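Local coordinates for signal recognition 54 kDa protein (Pyrococcus furiosus, PDB 3DM5), which is an SRP54-family protein of the signal recognition particle, built from a helical bundle, a P-loop GTPase domain and a carboxy-terminal helical domain, at residues Glu98-Leu103 against Tyr177-Gly182; Ser111-Thr116 against Cys135-Arg140; Gln146-Leu151 against Ile156-Asn161. All blocks are in the same frame, centred on the assembly; numbering follows the deposited sequence.

Interaction 1 of 3, residues Glu98-Leu103 against Tyr177-Gly182; sequences EKPTIL and YFKSKG
The pyrrolidine ring of P100 presents its CG corner to the aliphatic chain of K179, where it meets CG and CE. The site belongs to the alpha/beta fold of the P-loop GTPase domain. Residues 98-103 lead into strand 101-106. Residues 177-182 close helix 167-180 in a Schellman motif, with G182 at positive phi (105°), and the chain then turns back toward strand 185-189.

CG of P100 lies 3.5 Å from CG of K179 and 3.9 Å from CE of K179. Carbon atoms do the touching, which makes the contact aliphatic. The ring and the lysine chain cross at about a right angle. K179 starts with CG anti to its backbone N (chi1 -164°). It runs straight as far as CE and bends only at its last torsion, which keeps NZ near the ring, 4.0 Å from CG of P100. P100 also packs on I186 of the neighbouring parallel strand.

K99 extends toward the helix end, where its NZ stops 4.3 Å from O of G182. A long, weak ion pair joins this amine to D184. The contact is small and lies at the surface. Just before the strand, OG1 of T101 donates to O of E98 at 3.0 Å, from a position 42° above the carbonyl plane.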
loop_
_atom_site.group_PDB
_atom_site.type_symbol
_atom_site.label_atom_id
_atom_site.label_comp_id
_atom_site.label_asym_id
_atom_site.label_seq_id
_atom_site.Cartn_x
_atom_site.Cartn_y
_atom_site.Cartn_z
ATOM N N GLU A 98 14.004 -44.671 18.214
ATOM C CA GLU A 98 14.058 -45.950 17.513
ATOM C C GLU A 98 15.280 -45.988 16.592
ATOM O O GLU A 98 15.795 -44.935 16.220
ATOM C CB GLU A 98 12.739 -46.183 16.753
ATOM C CG GLU A 98 11.529 -46.367 17.718
ATOM C CD GLU A 98 10.192 -45.796 17.198
ATOM O OE1 GLU A 98 9.982 -45.770 15.968
ATOM O OE2 GLU A 98 9.337 -45.383 18.022
ATOM N N LYS A 99 15.780 -47.175 16.245
ATOM C CA LYS A 99 16.759 -47.220 15.163
ATOM C C LYS A 99 15.960 -46.719 13.964
ATOM O O LYS A 99 15.048 -45.923 14.174
ATOM C CB LYS A 99 17.376 -48.592 14.953
ATOM C CG LYS A 99 18.668 -48.523 14.139
ATOM C CD LYS A 99 19.336 -47.154 14.311
ATOM C CE LYS A 99 20.292 -46.813 13.164
ATOM N NZ LYS A 99 21.682 -47.329 13.356
ATOM N N PRO A 100 16.227 -47.206 12.732
ATOM C CA PRO A 100 15.741 -46.283 11.704
ATOM C C PRO A 100 14.456 -45.619 12.189
ATOM O O PRO A 100 13.421 -46.291 12.307
ATOM C CB PRO A 100 15.462 -47.201 10.497
ATOM C CG PRO A 100 16.200 -48.402 10.737
ATOM C CD PRO A 100 16.256 -48.587 12.232
ATOM N N THR A 101 14.532 -44.340 12.558
ATOM C CA THR A 101 13.312 -43.611 12.881
ATOM C C THR A 101 12.693 -43.226 11.548
ATOM O O THR A 101 13.333 -42.536 10.728
ATOM C CB THR A 101 13.565 -42.381 13.742
ATOM O OG1 THR A 101 14.155 -42.779 14.982
ATOM C CG2 THR A 101 12.247 -41.655 14.034
ATOM N N ILE A 102 11.473 -43.713 11.311
ATOM C CA ILE A 102 10.807 -43.535 10.020
ATOM C C ILE A 102 9.742 -42.442 10.045
ATOM O O ILE A 102 8.834 -42.433 10.901
ATOM C CB ILE A 102 10.216 -44.843 9.498
ATOM C CG1 ILE A 102 11.333 -45.862 9.244
ATOM C CG2 ILE A 102 9.429 -44.600 8.236
ATOM C CD1 ILE A 102 10.803 -47.273 9.025
ATOM N N LEU A 103 9.885 -41.502 9.106
ATOM C CA LEU A 103 8.975 -40.361 9.010
ATOM C C LEU A 103 8.234 -40.467 7.698
ATOM O O LEU A 103 8.851 -40.545 6.620
ATOM C CB LEU A 103 9.745 -39.040 9.101
ATOM C CG LEU A 103 10.671 -38.897 10.317
ATOM C CD1 LEU A 103 11.410 -37.570 10.283
ATOM C CD2 LEU A 103 9.903 -39.078 11.617
ATOM N N TYR A 177 15.388 -51.294 1.666
ATOM C CA TYR A 177 16.663 -50.961 1.048
ATOM C C TYR A 177 17.468 -49.935 1.845
ATOM O O TYR A 177 18.576 -50.232 2.276
ATOM C CB TYR A 177 16.480 -50.496 -0.402
ATOM C CG TYR A 177 17.787 -50.356 -1.149
ATOM C CD1 TYR A 177 18.269 -51.386 -1.947
ATOM C CD2 TYR A 177 18.545 -49.193 -1.053
ATOM C CE1 TYR A 177 19.464 -51.256 -2.630
ATOM C CE2 TYR A 177 19.740 -49.060 -1.731
ATOM C CZ TYR A 177 20.194 -50.092 -2.515
ATOM O OH TYR A 177 21.388 -49.950 -3.187
ATOM N N PHE A 178 16.926 -48.731 2.034
ATOM C CA PHE A 178 17.660 -47.709 2.771
ATOM C C PHE A 178 17.964 -48.216 4.198
ATOM O O PHE A 178 18.994 -47.864 4.780
ATOM C CB PHE A 178 16.950 -46.343 2.759
ATOM N N LYS A 179 17.092 -49.061 4.750
ATOM C CA LYS A 179 17.323 -49.643 6.080
ATOM C C LYS A 179 18.551 -50.570 6.094
ATOM O O LYS A 179 19.296 -50.632 7.073
ATOM C CB LYS A 179 16.086 -50.403 6.568
ATOM C CG LYS A 179 16.076 -50.704 8.062
ATOM C CD LYS A 179 14.923 -51.647 8.386
ATOM C CE LYS A 179 14.808 -51.958 9.875
ATOM N NZ LYS A 179 16.103 -52.369 10.472
ATOM N N SER A 180 18.761 -51.277 4.993
ATOM C CA SER A 180 19.917 -52.145 4.855
ATOM C C SER A 180 21.204 -51.339 4.851
ATOM O O SER A 180 22.241 -51.812 5.317
ATOM C CB SER A 180 19.847 -52.910 3.540
ATOM O OG SER A 180 18.659 -53.667 3.420
ATOM N N LYS A 181 21.138 -50.130 4.298
ATOM C CA LYS A 181 22.332 -49.309 4.087
ATOM C C LYS A 181 22.881 -48.680 5.361
ATOM O O LYS A 181 23.982 -48.132 5.348
ATOM C CB LYS A 181 22.070 -48.236 3.037
ATOM C CG LYS A 181 21.751 -48.809 1.673
ATOM C CD LYS A 181 23.020 -49.180 0.917
ATOM C CE LYS A 181 22.710 -49.689 -0.487
ATOM N NZ LYS A 181 23.944 -50.057 -1.253
ATOM N N GLY A 182 22.118 -48.754 6.451
ATOM C CA GLY A 182 22.619 -48.342 7.751
ATOM C C GLY A 182 22.140 -47.015 8.317
ATOM O O GLY A 182 22.737 -46.475 9.257
#

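Interaction 2 of 3, residues Ser111-Thr116 against Cys135-Arg140; sequences SGKTTT and CSDTWR. With GDP (guanosine-5'-diphosphate), chain J.
O3B of GDP is gripped twice by T114, through the backbone N at 2.9 Å (N-H...O 169°) and through OG1 at 2.6 Å. OG1 stands beside the backbone N (chi1 -44°), which lets both donors reach the same oxygen. This is consistent with a P-loop (Walker A), a strand-loop-helix whose amides wrap a phosphate. G112 N binds O1B of GDP, and T115 holds O2A by both its N and its OG1.

R140 comes from the facing loop. Its guanidinium has the phosphorus PB in plane at one edge, and NH1 makes a weak bond to O2B of GDP at 3.1 Å. NH1 is also near OG1 of T114, but obliquely and without a hydrogen bond. NH2 is held by Q146 of helix 142-151.

K113 bends at its last two torsions. Its NZ forms a long salt bridge with OD2 of D137, 3.8 Å away, and lies equally far from O3B of GDP. The other carboxylate oxygen of D137, OD1, takes weak bonds from N of W139 and N of R140, tying the loop backbone back to D137. In the first helical turn, O of G112 accepts from both N and OG1 of T116, the hydroxyl donor standing 41° out of the carbonyl plane.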
loop_
_atom_site.group_PDB
_atom_site.type_symbol
_atom_site.label_atom_id
_atom_site.label_comp_id
_atom_site.label_asym_id
_atom_site.label_seq_id
_atom_site.Cartn_x
_atom_site.Cartn_y
_atom_site.Cartn_z
ATOM N N SER A 111 1.763 -28.526 -2.178
ATOM C CA SER A 111 1.832 -28.211 -0.769
ATOM C C SER A 111 3.260 -27.855 -0.454
ATOM O O SER A 111 3.537 -27.275 0.580
ATOM C CB SER A 111 1.417 -29.409 0.077
ATOM O OG SER A 111 2.190 -30.560 -0.233
ATOM N N GLY A 112 4.165 -28.222 -1.349
ATOM C CA GLY A 112 5.581 -28.085 -1.097
ATOM C C GLY A 112 6.154 -29.306 -0.390
ATOM O O GLY A 112 7.200 -29.207 0.251
ATOM N N LYS A 113 5.482 -30.453 -0.507
ATOM C CA LYS A 113 5.921 -31.704 0.131
ATOM C C LYS A 113 7.284 -32.213 -0.362
ATOM O O LYS A 113 8.195 -32.448 0.441
ATOM C CB LYS A 113 4.886 -32.799 -0.085
ATOM C CG LYS A 113 5.223 -34.096 0.593
ATOM C CD LYS A 113 4.173 -35.141 0.293
ATOM C CE LYS A 113 4.449 -35.888 -1.015
ATOM N NZ LYS A 113 4.249 -35.064 -2.228
ATOM N N THR A 114 7.429 -32.411 -1.674
ATOM C CA THR A 114 8.711 -32.867 -2.201
ATOM C C THR A 114 9.855 -32.042 -1.584
ATOM O O THR A 114 10.786 -32.599 -0.969
ATOM C CB THR A 114 8.802 -32.771 -3.745
ATOM O OG1 THR A 114 7.598 -33.248 -4.358
ATOM C CG2 THR A 114 9.948 -33.589 -4.245
ATOM N N THR A 115 9.772 -30.715 -1.738
ATOM C CA THR A 115 10.796 -29.810 -1.212
ATOM C C THR A 115 10.980 -29.975 0.295
ATOM O O THR A 115 12.102 -30.066 0.799
ATOM C CB THR A 115 10.454 -28.327 -1.504
ATOM O OG1 THR A 115 10.133 -28.163 -2.894
ATOM C CG2 THR A 115 11.631 -27.437 -1.152
ATOM N N THR A 116 9.874 -29.992 1.029
ATOM C CA THR A 116 9.965 -30.210 2.459
ATOM C C THR A 116 10.668 -31.543 2.810
ATOM O O THR A 116 11.326 -31.646 3.845
ATOM C CB THR A 116 8.591 -30.123 3.126
ATOM O OG1 THR A 116 7.917 -28.943 2.677
ATOM C CG2 THR A 116 8.724 -30.112 4.656
ATOM N N CYS A 135 11.462 -42.288 -2.149
ATOM C CA CYS A 135 10.453 -41.607 -2.941
ATOM C C CYS A 135 9.411 -42.595 -3.473
ATOM O O CYS A 135 9.647 -43.272 -4.472
ATOM C CB CYS A 135 11.114 -40.863 -4.092
ATOM S SG CYS A 135 9.975 -40.218 -5.317
ATOM N N SER A 136 8.265 -42.679 -2.802
ATOM C CA SER A 136 7.208 -43.564 -3.265
ATOM C C SER A 136 6.086 -42.779 -3.934
ATOM O O SER A 136 4.935 -43.203 -3.939
ATOM C CB SER A 136 6.676 -44.437 -2.118
ATOM O OG SER A 136 6.065 -43.665 -1.102
ATOM N N ASP A 137 6.440 -41.624 -4.494
ATOM C CA ASP A 137 5.486 -40.728 -5.155
ATOM C C ASP A 137 5.259 -41.180 -6.585
ATOM O O ASP A 137 5.968 -40.759 -7.503
ATOM C CB ASP A 137 5.995 -39.277 -5.137
ATOM C CG ASP A 137 4.918 -38.253 -5.529
ATOM O OD1 ASP A 137 3.829 -38.659 -5.970
ATOM O OD2 ASP A 137 5.169 -37.029 -5.390
ATOM N N THR A 138 4.260 -42.043 -6.755
ATOM C CA THR A 138 3.913 -42.604 -8.053
ATOM C C THR A 138 2.975 -41.663 -8.808
ATOM O O THR A 138 2.702 -41.870 -9.985
ATOM C CB THR A 138 3.243 -43.998 -7.899
ATOM O OG1 THR A 138 2.096 -43.892 -7.047
ATOM C CG2 THR A 138 4.210 -44.995 -7.287
ATOM N N TRP A 139 2.495 -40.634 -8.110
ATOM C CA TRP A 139 1.540 -39.647 -8.642
ATOM C C TRP A 139 2.190 -38.564 -9.535
ATOM O O TRP A 139 1.549 -38.009 -10.425
ATOM C CB TRP A 139 0.791 -38.990 -7.479
ATOM C CG TRP A 139 -0.596 -38.528 -7.800
ATOM C CD1 TRP A 139 -1.723 -39.302 -7.898
ATOM C CD2 TRP A 139 -1.015 -37.175 -8.028
ATOM N NE1 TRP A 139 -2.813 -38.511 -8.189
ATOM C CE2 TRP A 139 -2.405 -37.205 -8.277
ATOM C CE3 TRP A 139 -0.347 -35.942 -8.050
ATOM C CZ2 TRP A 139 -3.140 -36.046 -8.553
ATOM C CZ3 TRP A 139 -1.079 -34.794 -8.321
ATOM C CH2 TRP A 139 -2.463 -34.854 -8.571
ATOM N N ARG A 140 3.454 -38.254 -9.266
ATOM C CA ARG A 140 4.267 -37.411 -10.138
ATOM C C ARG A 140 5.721 -37.849 -10.003
ATOM O O ARG A 140 6.502 -37.219 -9.288
ATOM C CB ARG A 140 4.105 -35.921 -9.812
ATOM C CG ARG A 140 3.824 -35.585 -8.332
ATOM C CD ARG A 140 4.266 -34.151 -8.003
ATOM N NE ARG A 140 5.555 -33.873 -8.638
ATOM C CZ ARG A 140 6.450 -32.986 -8.208
ATOM N NH1 ARG A 140 6.221 -32.258 -7.120
ATOM N NH2 ARG A 140 7.587 -32.839 -8.873
HETATM P PB GDP J . 4.869 -30.632 -4.411
HETATM O O1B GDP J . 4.108 -29.807 -3.430
HETATM O O2B GDP J . 3.925 -31.057 -5.509
HETATM O O3B GDP J . 5.469 -31.825 -3.709
HETATM O O3A GDP J . 5.969 -29.758 -5.204
HETATM P PA GDP J . 7.133 -28.842 -4.583
HETATM O O1A GDP J . 8.129 -28.459 -5.637
HETATM O O2A GDP J . 7.831 -29.500 -3.428
HETATM O "O5'" GDP J . 6.322 -27.520 -4.163
HETATM C "C5'" GDP J . 5.735 -26.770 -5.219
HETATM C "C4'" GDP J . 6.241 -25.325 -5.215
HETATM O "O4'" GDP J . 6.201 -24.698 -3.912
HETATM C "C3'" GDP J . 7.679 -25.246 -5.699
HETATM O "O3'" GDP J . 7.709 -24.144 -6.611
HETATM C "C2'" GDP J . 8.479 -24.964 -4.440
HETATM O "O2'" GDP J . 9.599 -24.142 -4.680
HETATM C "C1'" GDP J . 7.503 -24.165 -3.613
HETATM N N9 GDP J . 7.745 -24.231 -2.163
HETATM C C8 GDP J . 7.770 -25.306 -1.356
HETATM N N7 GDP J . 7.980 -24.928 -0.066
HETATM C C5 GDP J . 8.073 -23.584 -0.049
HETATM C C6 GDP J . 8.292 -22.511 0.957
HETATM O O6 GDP J . 8.429 -22.759 2.179
HETATM N N1 GDP J . 8.335 -21.248 0.516
HETATM C C2 GDP J . 8.176 -20.923 -0.779
HETATM N N2 GDP J . 8.228 -19.623 -1.136
HETATM N N3 GDP J . 7.967 -21.837 -1.746
HETATM C C4 GDP J . 7.914 -23.145 -1.439
#

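Interaction 3 of 3, residues Gln146-Leu151 against Ile156-Asn161; sequences QLRQLL and IEVFGN. With GDP (guanosine-5'-diphosphate), chain J; SO4 (sulfate ion), chain L.
L151 is packed against both I156 and V158 on the buried side, whereas R148 reaches past V158 on the looser, partly exposed side. The contact lies within the beta-alpha-beta unit of strand 131-135, helix 142-151 and strand 157-159. The short helix and strand segments run antiparallel, at 175° with axes 8.7 Å apart. They meet mainly through side chains.

On the buried side, CD1 of L151 touches CG2 of V158 at 3.7 Å, the two chains crossing at about a right angle. The other branch, CD2, meets CD1 of I156 at 3.9 Å. One turn earlier, CB of L147 rests on CG1 of V158. V133 of strand 131-135 also packs on L147, L151 and V158.

On the looser side, the bend of R148 at chi2 (-61°) brings its CD 3.8 Å from CB of V158. A further bend at chi3 turns the guanidinium, which has a salt bridge with D152 and weak bonds to a sulfate, probably from the crystallisation liquor. H145 of the second subunit packs on R148. Q146 leaves the helix in another direction, toward GDP. Its extended chain brings NE2 to O1A of GDP at 3.0 Å, with an N-H...O angle of 161°.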
loop_
_atom_site.group_PDB
_atom_site.type_symbol
_atom_site.label_atom_id
_atom_site.label_comp_id
_atom_site.label_asym_id
_atom_site.label_seq_id
_atom_site.Cartn_x
_atom_site.Cartn_y
_atom_site.Cartn_z
ATOM N N GLN A 146 13.588 -34.655 -8.887
ATOM C CA GLN A 146 13.614 -33.445 -8.064
ATOM C C GLN A 146 14.343 -33.634 -6.729
ATOM O O GLN A 146 15.057 -32.747 -6.265
ATOM C CB GLN A 146 12.204 -32.940 -7.820
ATOM C CG GLN A 146 12.147 -31.775 -6.866
ATOM C CD GLN A 146 10.745 -31.221 -6.741
ATOM O OE1 GLN A 146 9.837 -31.646 -7.451
ATOM N NE2 GLN A 146 10.561 -30.266 -5.837
ATOM N N LEU A 147 14.155 -34.796 -6.112
ATOM C CA LEU A 147 14.813 -35.102 -4.853
ATOM C C LEU A 147 16.295 -35.323 -5.092
ATOM O O LEU A 147 17.112 -34.879 -4.299
ATOM C CB LEU A 147 14.176 -36.331 -4.164
ATOM C CG LEU A 147 12.784 -36.192 -3.519
ATOM C CD1 LEU A 147 12.207 -37.554 -3.207
ATOM C CD2 LEU A 147 12.777 -35.303 -2.262
ATOM N N ARG A 148 16.636 -36.016 -6.178
ATOM C CA ARG A 148 18.041 -36.190 -6.571
ATOM C C ARG A 148 18.716 -34.816 -6.727
ATOM O O ARG A 148 19.806 -34.572 -6.188
ATOM C CB ARG A 148 18.164 -36.958 -7.897
ATOM C CG ARG A 148 17.779 -38.437 -7.878
ATOM C CD ARG A 148 18.655 -39.195 -6.926
ATOM N NE ARG A 148 20.059 -39.211 -7.318
ATOM C CZ ARG A 148 20.532 -39.807 -8.410
ATOM N NH1 ARG A 148 19.717 -40.419 -9.251
ATOM N NH2 ARG A 148 21.824 -39.776 -8.667
ATOM N N GLN A 149 18.057 -33.936 -7.479
ATOM C CA GLN A 149 18.466 -32.538 -7.645
ATOM C C GLN A 149 18.732 -31.827 -6.304
ATOM O O GLN A 149 19.758 -31.180 -6.130
ATOM C CB GLN A 149 17.414 -31.768 -8.467
ATOM C CG GLN A 149 17.429 -30.264 -8.261
ATOM C CD GLN A 149 16.081 -29.615 -8.539
ATOM O OE1 GLN A 149 15.175 -30.243 -9.070
ATOM N NE2 GLN A 149 15.949 -28.357 -8.178
ATOM N N LEU A 150 17.813 -31.952 -5.355
ATOM C CA LEU A 150 17.979 -31.254 -4.084
ATOM C C LEU A 150 19.015 -31.894 -3.159
ATOM O O LEU A 150 19.593 -31.227 -2.296
ATOM C CB LEU A 150 16.636 -31.149 -3.344
ATOM C CG LEU A 150 15.480 -30.445 -4.064
ATOM C CD1 LEU A 150 14.131 -30.619 -3.352
ATOM C CD2 LEU A 150 15.824 -28.989 -4.229
ATOM N N LEU A 151 19.245 -33.189 -3.329
ATOM C CA LEU A 151 19.869 -33.959 -2.267
ATOM C C LEU A 151 21.230 -34.570 -2.601
ATOM O O LEU A 151 22.000 -34.874 -1.700
ATOM C CB LEU A 151 18.895 -35.031 -1.771
ATOM C CG LEU A 151 17.742 -34.571 -0.874
ATOM C CD1 LEU A 151 16.841 -35.738 -0.530
ATOM C CD2 LEU A 151 18.264 -33.899 0.393
ATOM N N ILE A 156 23.038 -37.482 0.475
ATOM C CA ILE A 156 21.899 -38.117 1.080
ATOM C C ILE A 156 21.249 -39.010 0.045
ATOM O O ILE A 156 20.804 -38.534 -0.999
ATOM C CB ILE A 156 20.887 -37.084 1.588
ATOM C CG1 ILE A 156 21.529 -36.239 2.685
ATOM C CG2 ILE A 156 19.646 -37.777 2.129
ATOM C CD1 ILE A 156 20.648 -35.112 3.200
ATOM N N GLU A 157 21.210 -40.307 0.344
ATOM C CA GLU A 157 20.598 -41.275 -0.551
ATOM C C GLU A 157 19.116 -41.035 -0.803
ATOM O O GLU A 157 18.339 -40.787 0.116
ATOM C CB GLU A 157 20.789 -42.706 -0.036
ATOM C CG GLU A 157 19.752 -43.672 -0.583
ATOM C CD GLU A 157 20.239 -45.104 -0.632
ATOM O OE1 GLU A 157 21.101 -45.468 0.199
ATOM O OE2 GLU A 157 19.752 -45.855 -1.512
ATOM N N VAL A 158 18.745 -41.141 -2.070
ATOM C CA VAL A 158 17.362 -41.063 -2.493
ATOM C C VAL A 158 16.998 -42.364 -3.211
ATOM O O VAL A 158 17.392 -42.558 -4.367
ATOM C CB VAL A 158 17.141 -39.878 -3.485
ATOM C CG1 VAL A 158 15.708 -39.828 -3.984
ATOM C CG2 VAL A 158 17.516 -38.576 -2.849
ATOM N N PHE A 159 16.250 -43.245 -2.535
ATOM C CA PHE A 159 15.728 -44.471 -3.156
ATOM C C PHE A 159 14.491 -44.153 -3.963
ATOM O O PHE A 159 13.596 -43.477 -3.482
ATOM C CB PHE A 159 15.361 -45.534 -2.107
ATOM C CG PHE A 159 14.694 -46.760 -2.694
ATOM C CD1 PHE A 159 15.417 -47.921 -2.906
ATOM C CD2 PHE A 159 13.349 -46.737 -3.066
ATOM C CE1 PHE A 159 14.821 -49.039 -3.462
ATOM C CE2 PHE A 159 12.737 -47.860 -3.630
ATOM C CZ PHE A 159 13.480 -49.014 -3.828
ATOM N N GLY A 160 14.416 -44.649 -5.186
ATOM C CA GLY A 160 13.213 -44.432 -5.963
ATOM C C GLY A 160 13.109 -45.414 -7.098
ATOM O O GLY A 160 13.881 -46.375 -7.188
ATOM N N ASN A 161 12.123 -45.179 -7.952
ATOM C CA ASN A 161 11.979 -45.899 -9.207
ATOM C C ASN A 161 10.838 -45.328 -10.013
ATOM O O ASN A 161 9.731 -45.873 -9.985
ATOM C CB ASN A 161 11.733 -47.392 -8.995
ATOM C CG ASN A 161 11.461 -48.114 -10.305
ATOM O OD1 ASN A 161 11.669 -47.554 -11.395
ATOM N ND2 ASN A 161 10.997 -49.357 -10.211
HETATM P PB GDP J . 4.869 -30.632 -4.411
HETATM O O1B GDP J . 4.108 -29.807 -3.430
HETATM O O2B GDP J . 3.925 -31.057 -5.509
HETATM O O3B GDP J . 5.469 -31.825 -3.709
HETATM O O3A GDP J . 5.969 -29.758 -5.204
HETATM P PA GDP J . 7.133 -28.842 -4.583
HETATM O O1A GDP J . 8.129 -28.459 -5.637
HETATM O O2A GDP J . 7.831 -29.500 -3.428
HETATM O "O5'" GDP J . 6.322 -27.520 -4.163
HETATM C "C5'" GDP J . 5.735 -26.770 -5.219
HETATM C "C4'" GDP J . 6.241 -25.325 -5.215
HETATM O "O4'" GDP J . 6.201 -24.698 -3.912
HETATM C "C3'" GDP J . 7.679 -25.246 -5.699
HETATM O "O3'" GDP J . 7.709 -24.144 -6.611
HETATM C "C2'" GDP J . 8.479 -24.964 -4.440
HETATM O "O2'" GDP J . 9.599 -24.142 -4.680
HETATM C "C1'" GDP J . 7.503 -24.165 -3.613
HETATM N N9 GDP J . 7.745 -24.231 -2.163
HETATM C C8 GDP J . 7.770 -25.306 -1.356
HETATM N N7 GDP J . 7.980 -24.928 -0.066
HETATM C C5 GDP J . 8.073 -23.584 -0.049
HETATM C C6 GDP J . 8.292 -22.511 0.957
HETATM O O6 GDP J . 8.429 -22.759 2.179
HETATM N N1 GDP J . 8.335 -21.248 0.516
HETATM C C2 GDP J . 8.176 -20.923 -0.779
HETATM N N2 GDP J . 8.228 -19.623 -1.136
HETATM N N3 GDP J . 7.967 -21.837 -1.746
HETATM C C4 GDP J . 7.914 -23.145 -1.439
HETATM S S SO4 L . 22.613 -40.579 -12.303
HETATM O O1 SO4 L . 22.691 -41.676 -11.331
HETATM O O2 SO4 L . 23.195 -39.379 -11.690
HETATM O O3 SO4 L . 23.342 -40.893 -13.532
HETATM O O4 SO4 L . 21.216 -40.379 -12.686
#

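All three contacts belong to the GTPase domain, and interactions 2 and 3 are nested within the loop that interaction 1 closes. Interaction 1 is small, aliphatic and exposed. Interaction 2 is buried and polar, and is organised around the phosphates of GDP. Interaction 3 is mostly buried and apolar, with charge at its margin. Interactions 2 and 3 both touch GDP and are joined directly: N of C135 probably bonds to O of F159, and the side chain of C135 packs on L147. Interactions 1 and 3 reach the same sheet and meet where Y177 and K181 pack on E157. Interactions 1 and 2 do not touch; their centres are about 19 Å apart.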